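Trehalose-6-phosphate phosphatase (Neosartorya fumigata, PDB 5DXL) belongs to the trehalose-phosphatase family of the HAD superfamily and combines a Rossmann-like core domain with a smaller cap domain. Local coordinates at residues S66-D69 against Q70-D74; L215-D218 against F219-D223. All coordinates share one frame; numbering follows the deposited sequence.

Contact 1. Residues S66-D69 against Q70-D74; sequences SGRD and QAFLD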
loop_
_atom_site.group_PDB
_atom_site.type_symbol
_atom_site.label_atom_id
_atom_site.label_comp_id
_atom_site.label_asym_id
_atom_site.label_seq_id
_atom_site.Cartn_x
_atom_site.Cartn_y
_atom_site.Cartn_z
ATOM N N SER A 66 -0.338 -0.506 4.735
ATOM C CA SER A 66 -0.012 0.728 5.447
ATOM C C SER A 66 1.480 0.928 5.700
ATOM O O SER A 66 2.236 -0.031 5.808
ATOM C CB SER A 66 -0.769 0.731 6.782
ATOM O OG SER A 66 -0.373 1.800 7.620
ATOM N N GLY A 67 1.900 2.195 5.786
ATOM C CA GLY A 67 3.265 2.498 6.168
ATOM C C GLY A 67 3.503 2.376 7.665
ATOM O O GLY A 67 4.647 2.424 8.126
ATOM N N ARG A 68 2.427 2.203 8.425
ATOM C CA ARG A 68 2.534 2.152 9.880
ATOM C C ARG A 68 3.329 0.954 10.367
ATOM O O ARG A 68 3.380 -0.087 9.705
ATOM C CB ARG A 68 1.141 2.098 10.517
ATOM C CG ARG A 68 0.322 3.347 10.353
ATOM C CD ARG A 68 0.674 4.388 11.392
ATOM N NE ARG A 68 -0.369 5.395 11.455
ATOM C CZ ARG A 68 -0.569 6.203 12.487
ATOM N NH1 ARG A 68 0.217 6.131 13.554
ATOM N NH2 ARG A 68 -1.564 7.080 12.448
ATOM N N ASP A 69 3.918 1.107 11.551
ATOM C CA ASP A 69 4.630 0.021 12.217
ATOM C C ASP A 69 3.755 -1.211 12.411
ATOM O O ASP A 69 2.542 -1.104 12.613
ATOM C CB ASP A 69 5.131 0.447 13.606
ATOM C CG ASP A 69 6.224 1.485 13.562
ATOM O OD1 ASP A 69 6.761 1.794 12.474
ATOM O OD2 ASP A 69 6.550 1.993 14.652
ATOM N N GLN A 70 4.390 -2.375 12.394
ATOM C CA GLN A 70 3.729 -3.623 12.751
ATOM C C GLN A 70 3.043 -3.498 14.108
ATOM O O GLN A 70 1.888 -3.898 14.277
ATOM C CB GLN A 70 4.755 -4.761 12.763
ATOM C CG GLN A 70 4.263 -6.093 13.282
ATOM C CD GLN A 70 5.407 -7.073 13.457
ATOM O OE1 GLN A 70 6.579 -6.687 13.428
ATOM N NE2 GLN A 70 5.079 -8.343 13.645
ATOM N N ALA A 71 3.744 -2.915 15.072
ATOM C CA ALA A 71 3.201 -2.817 16.423
ATOM C C ALA A 71 1.946 -1.946 16.483
ATOM O O ALA A 71 1.041 -2.206 17.294
ATOM C CB ALA A 71 4.266 -2.286 17.380
ATOM N N PHE A 72 1.868 -0.942 15.614
ATOM C CA PHE A 72 0.711 -0.057 15.567
ATOM C C PHE A 72 -0.502 -0.787 15.009
ATOM O O PHE A 72 -1.589 -0.753 15.599
ATOM C CB PHE A 72 1.003 1.187 14.722
ATOM C CG PHE A 72 -0.158 2.141 14.627
ATOM C CD1 PHE A 72 -1.096 2.019 13.610
ATOM C CD2 PHE A 72 -0.306 3.166 15.554
ATOM C CE1 PHE A 72 -2.163 2.898 13.526
ATOM C CE2 PHE A 72 -1.368 4.052 15.470
ATOM C CZ PHE A 72 -2.298 3.917 14.453
ATOM N N LEU A 73 -0.328 -1.447 13.868
ATOM C CA LEU A 73 -1.453 -2.147 13.253
ATOM C C LEU A 73 -1.934 -3.253 14.180
ATOM O O LEU A 73 -3.132 -3.442 14.354
ATOM C CB LEU A 73 -1.081 -2.747 11.891
ATOM C CG LEU A 73 -0.786 -1.756 10.763
ATOM C CD1 LEU A 73 -0.623 -2.532 9.467
ATOM C CD2 LEU A 73 -1.867 -0.688 10.639
ATOM N N ASP A 74 -0.998 -3.983 14.773
ATOM C CA ASP A 74 -1.416 -5.088 15.633
ATOM C C ASP A 74 -2.137 -4.580 16.867
ATOM O O ASP A 74 -3.158 -5.151 17.274
ATOM C CB ASP A 74 -0.236 -5.956 16.044
ATOM C CG ASP A 74 -0.681 -7.338 16.496
ATOM O OD1 ASP A 74 -1.792 -7.771 16.101
ATOM O OD2 ASP A 74 0.054 -7.974 17.254
#

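Contact 2. Residues L215-D218 against F219-D223; sequences LGDD and FTDED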
loop_
_atom_site.group_PDB
_atom_site.type_symbol
_atom_site.label_atom_id
_atom_site.label_comp_id
_atom_site.label_asym_id
_atom_site.label_seq_id
_atom_site.Cartn_x
_atom_site.Cartn_y
_atom_site.Cartn_z
ATOM N N LEU A 215 -8.650 1.250 -2.264
ATOM C CA LEU A 215 -8.758 2.650 -1.844
ATOM C C LEU A 215 -7.445 3.195 -1.308
ATOM O O LEU A 215 -6.777 2.549 -0.494
ATOM C CB LEU A 215 -9.836 2.793 -0.762
ATOM C CG LEU A 215 -11.284 2.781 -1.274
ATOM C CD1 LEU A 215 -12.224 2.186 -0.229
ATOM C CD2 LEU A 215 -11.686 4.213 -1.576
ATOM N N GLY A 216 -7.094 4.404 -1.737
ATOM C CA GLY A 216 -5.871 5.036 -1.271
ATOM C C GLY A 216 -5.834 6.496 -1.676
ATOM O O GLY A 216 -6.442 6.884 -2.676
ATOM N N ASP A 217 -5.103 7.302 -0.908
ATOM C CA ASP A 217 -5.084 8.746 -1.137
ATOM C C ASP A 217 -3.789 9.283 -1.718
ATOM O O ASP A 217 -3.762 10.406 -2.210
ATOM C CB ASP A 217 -5.340 9.485 0.174
ATOM C CG ASP A 217 -4.221 9.282 1.175
ATOM O OD1 ASP A 217 -3.865 8.114 1.419
ATOM O OD2 ASP A 217 -3.707 10.281 1.721
ATOM N N ASP A 218 -2.713 8.512 -1.640
ATOM C CA ASP A 218 -1.406 9.117 -1.909
ATOM C C ASP A 218 -0.687 8.574 -3.140
ATOM O O ASP A 218 -1.220 7.755 -3.886
ATOM C CB ASP A 218 -0.514 9.011 -0.654
ATOM C CG ASP A 218 -0.041 7.584 -0.329
ATOM O OD1 ASP A 218 -0.020 6.682 -1.191
ATOM O OD2 ASP A 218 0.351 7.374 0.836
ATOM N N PHE A 219 0.529 9.070 -3.345
ATOM C CA PHE A 219 1.323 8.746 -4.522
ATOM C C PHE A 219 1.675 7.261 -4.565
ATOM O O PHE A 219 1.663 6.655 -5.632
ATOM C CB PHE A 219 2.594 9.613 -4.536
ATOM C CG PHE A 219 3.468 9.413 -5.743
ATOM C CD1 PHE A 219 3.210 10.092 -6.923
ATOM C CD2 PHE A 219 4.567 8.568 -5.688
ATOM C CE1 PHE A 219 4.024 9.920 -8.035
ATOM C CE2 PHE A 219 5.383 8.390 -6.798
ATOM C CZ PHE A 219 5.109 9.068 -7.971
ATOM N N THR A 220 1.963 6.676 -3.406
ATOM C CA THR A 220 2.303 5.259 -3.329
ATOM C C THR A 220 1.091 4.378 -3.634
ATOM O O THR A 220 1.223 3.284 -4.187
ATOM C CB THR A 220 2.881 4.875 -1.934
ATOM O OG1 THR A 220 1.829 4.511 -1.028
ATOM C CG2 THR A 220 3.679 6.029 -1.353
ATOM N N ASP A 221 -0.094 4.855 -3.271
ATOM C CA ASP A 221 -1.311 4.109 -3.523
ATOM C C ASP A 221 -1.631 4.014 -5.009
ATOM O O ASP A 221 -2.309 3.081 -5.438
ATOM C CB ASP A 221 -2.475 4.751 -2.772
ATOM C CG ASP A 221 -2.345 4.586 -1.282
ATOM O OD1 ASP A 221 -1.789 3.557 -0.849
ATOM O OD2 ASP A 221 -2.813 5.480 -0.552
ATOM N N GLU A 222 -1.143 4.975 -5.780
ATOM C CA GLU A 222 -1.288 4.953 -7.235
ATOM C C GLU A 222 -0.768 3.647 -7.836
ATOM O O GLU A 222 -1.302 3.156 -8.828
ATOM C CB GLU A 222 -0.572 6.155 -7.860
ATOM C CG GLU A 222 -1.237 7.490 -7.529
ATOM C CD GLU A 222 -2.576 7.654 -8.234
ATOM O OE1 GLU A 222 -2.663 7.309 -9.431
ATOM O OE2 GLU A 222 -3.541 8.112 -7.589
ATOM N N ASP A 223 0.251 3.061 -7.214
ATOM C CA ASP A 223 0.831 1.831 -7.750
ATOM C C ASP A 223 -0.131 0.646 -7.595
ATOM O O ASP A 223 -0.111 -0.282 -8.406
ATOM C CB ASP A 223 2.182 1.540 -7.083
ATOM C CG ASP A 223 3.293 2.481 -7.568
ATOM O OD1 ASP A 223 3.258 2.907 -8.750
ATOM O OD2 ASP A 223 4.201 2.791 -6.765
HETATM O O HOH W 1 -3.890 8.413 -4.929
#

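Contact 1. Residues S66-D69 against Q70-D74
The guanidinium group of Arg68 lies over one face of the Phe72 ring, almost parallel to it, with the two planes 11° apart. The stack is offset: Arg68 NH1 sits above the rim of the ring, 3.2 Å from Phe72 CE2, while Phe72 CZ lies beneath the middle of the guanidinium. CZ of Arg68 is 3.8 Å from the centroid of the Phe72 ring, close enough for a cation-pi interaction. Further back along the arginine, Arg68 CD rests on the same face in a CH-pi contact, 3.9 Å from the centroid of the Phe72 ring. A bend at chi2 (-83°) folds the arginine chain down along the ring, so that methylene and guanidinium share one aromatic surface. The polar end is held from beyond the turn as well, by a salt bridge from NE to Asp28 and a hydrogen bond from NH2 to the carbonyl of Pro38.

Beside this stack, Leu73 CD2 approaches Arg68 CB at 4.1 Å and reaches toward the Ser66 hydroxyl. That hydroxyl turns forward along the chain and accepts a bond from Arg68 N, 2.9 Å from Ser66 OG, forming an ST turn that runs from Ser66 to Arg68. The helix then begins on the carbonyl of Asp69, which occupies the N-cap position. Leu73 N donates to Asp69 O at 3.2 Å in a nearly straight bond, whereas the bond from Phe72 N is weak. A serine directly after strand 60-65, followed by a helix, is consistent with motif II of the Rossmann-like HAD core.

Contact 2. Residues L215-D218 against F219-D223
With chi1 at 70°, Asp218 places CG between its backbone N and carbonyl carbon and swings OD1 forward over Thr220 and Asp221; Asp221 turns CG the other way, anti to its carbonyl carbon, and sends OD2 back beneath the amides of Asp217 and Asp218. This reciprocal grip shapes the acidic loop whose Gly216, Asp217 and Asp221 fit the GDxxxD pattern of HAD motif IV, at the carboxyl end of strand 211-216.

Asp218 OD1 accepts two bonds. Asp221 N meets Asp218 OD1 nearly along the C-O direction at 2.8 Å. Thr220 OG1 donates to the same Asp218 OD1 from the syn side at 2.9 Å, somewhat out of the carboxylate plane. In return, Asp218 N donates to Asp221 OD2 at 3.2 Å in an almost straight bond, reaching Asp221 OD2 on its anti side, tilted out of the carboxylate plane; the bond from Asp217 N to the same oxygen is weak. The side chains of Asp218 and Asp221 cross at about a right angle, yet their carboxylate planes differ by just 19°, and Asp218 OD1 and Asp221 OD2, two acceptors, stand 3.1 Å apart. A salt bridge to Lys190 takes the other oxygen, Asp221 OD1, while Asp26 brings a further carboxylate close to this group.

Glu222, whose carboxylate also bonds to Thr250 and to the backbone of Glu251, is tied to the turn by a water that donates to both Asp218 O, at 2.9 Å, and Glu222 OE2, at 2.7 Å.

In the fold
Contact 1 comes first along the chain, and contact 2 opens some 140 residues later. Their centres are about 17 Å apart and their nearest atoms about 7 Å, without touching. Each is a strand-to-helix turn of the mixed sheet in the Rossmann-like core: contact 1 joins strand 60-65 to helix 70-77, and contact 2 joins strand 211-216 to helix 222-229. Strand 21-25 lies between these two parallel strands, and the loop after it serves both turns, with Asp28 meeting contact 1 and Asp26 lying close to contact 2. Such gathering of loops at the carboxyl ends of neighbouring parallel strands is consistent with the usual HAD active site.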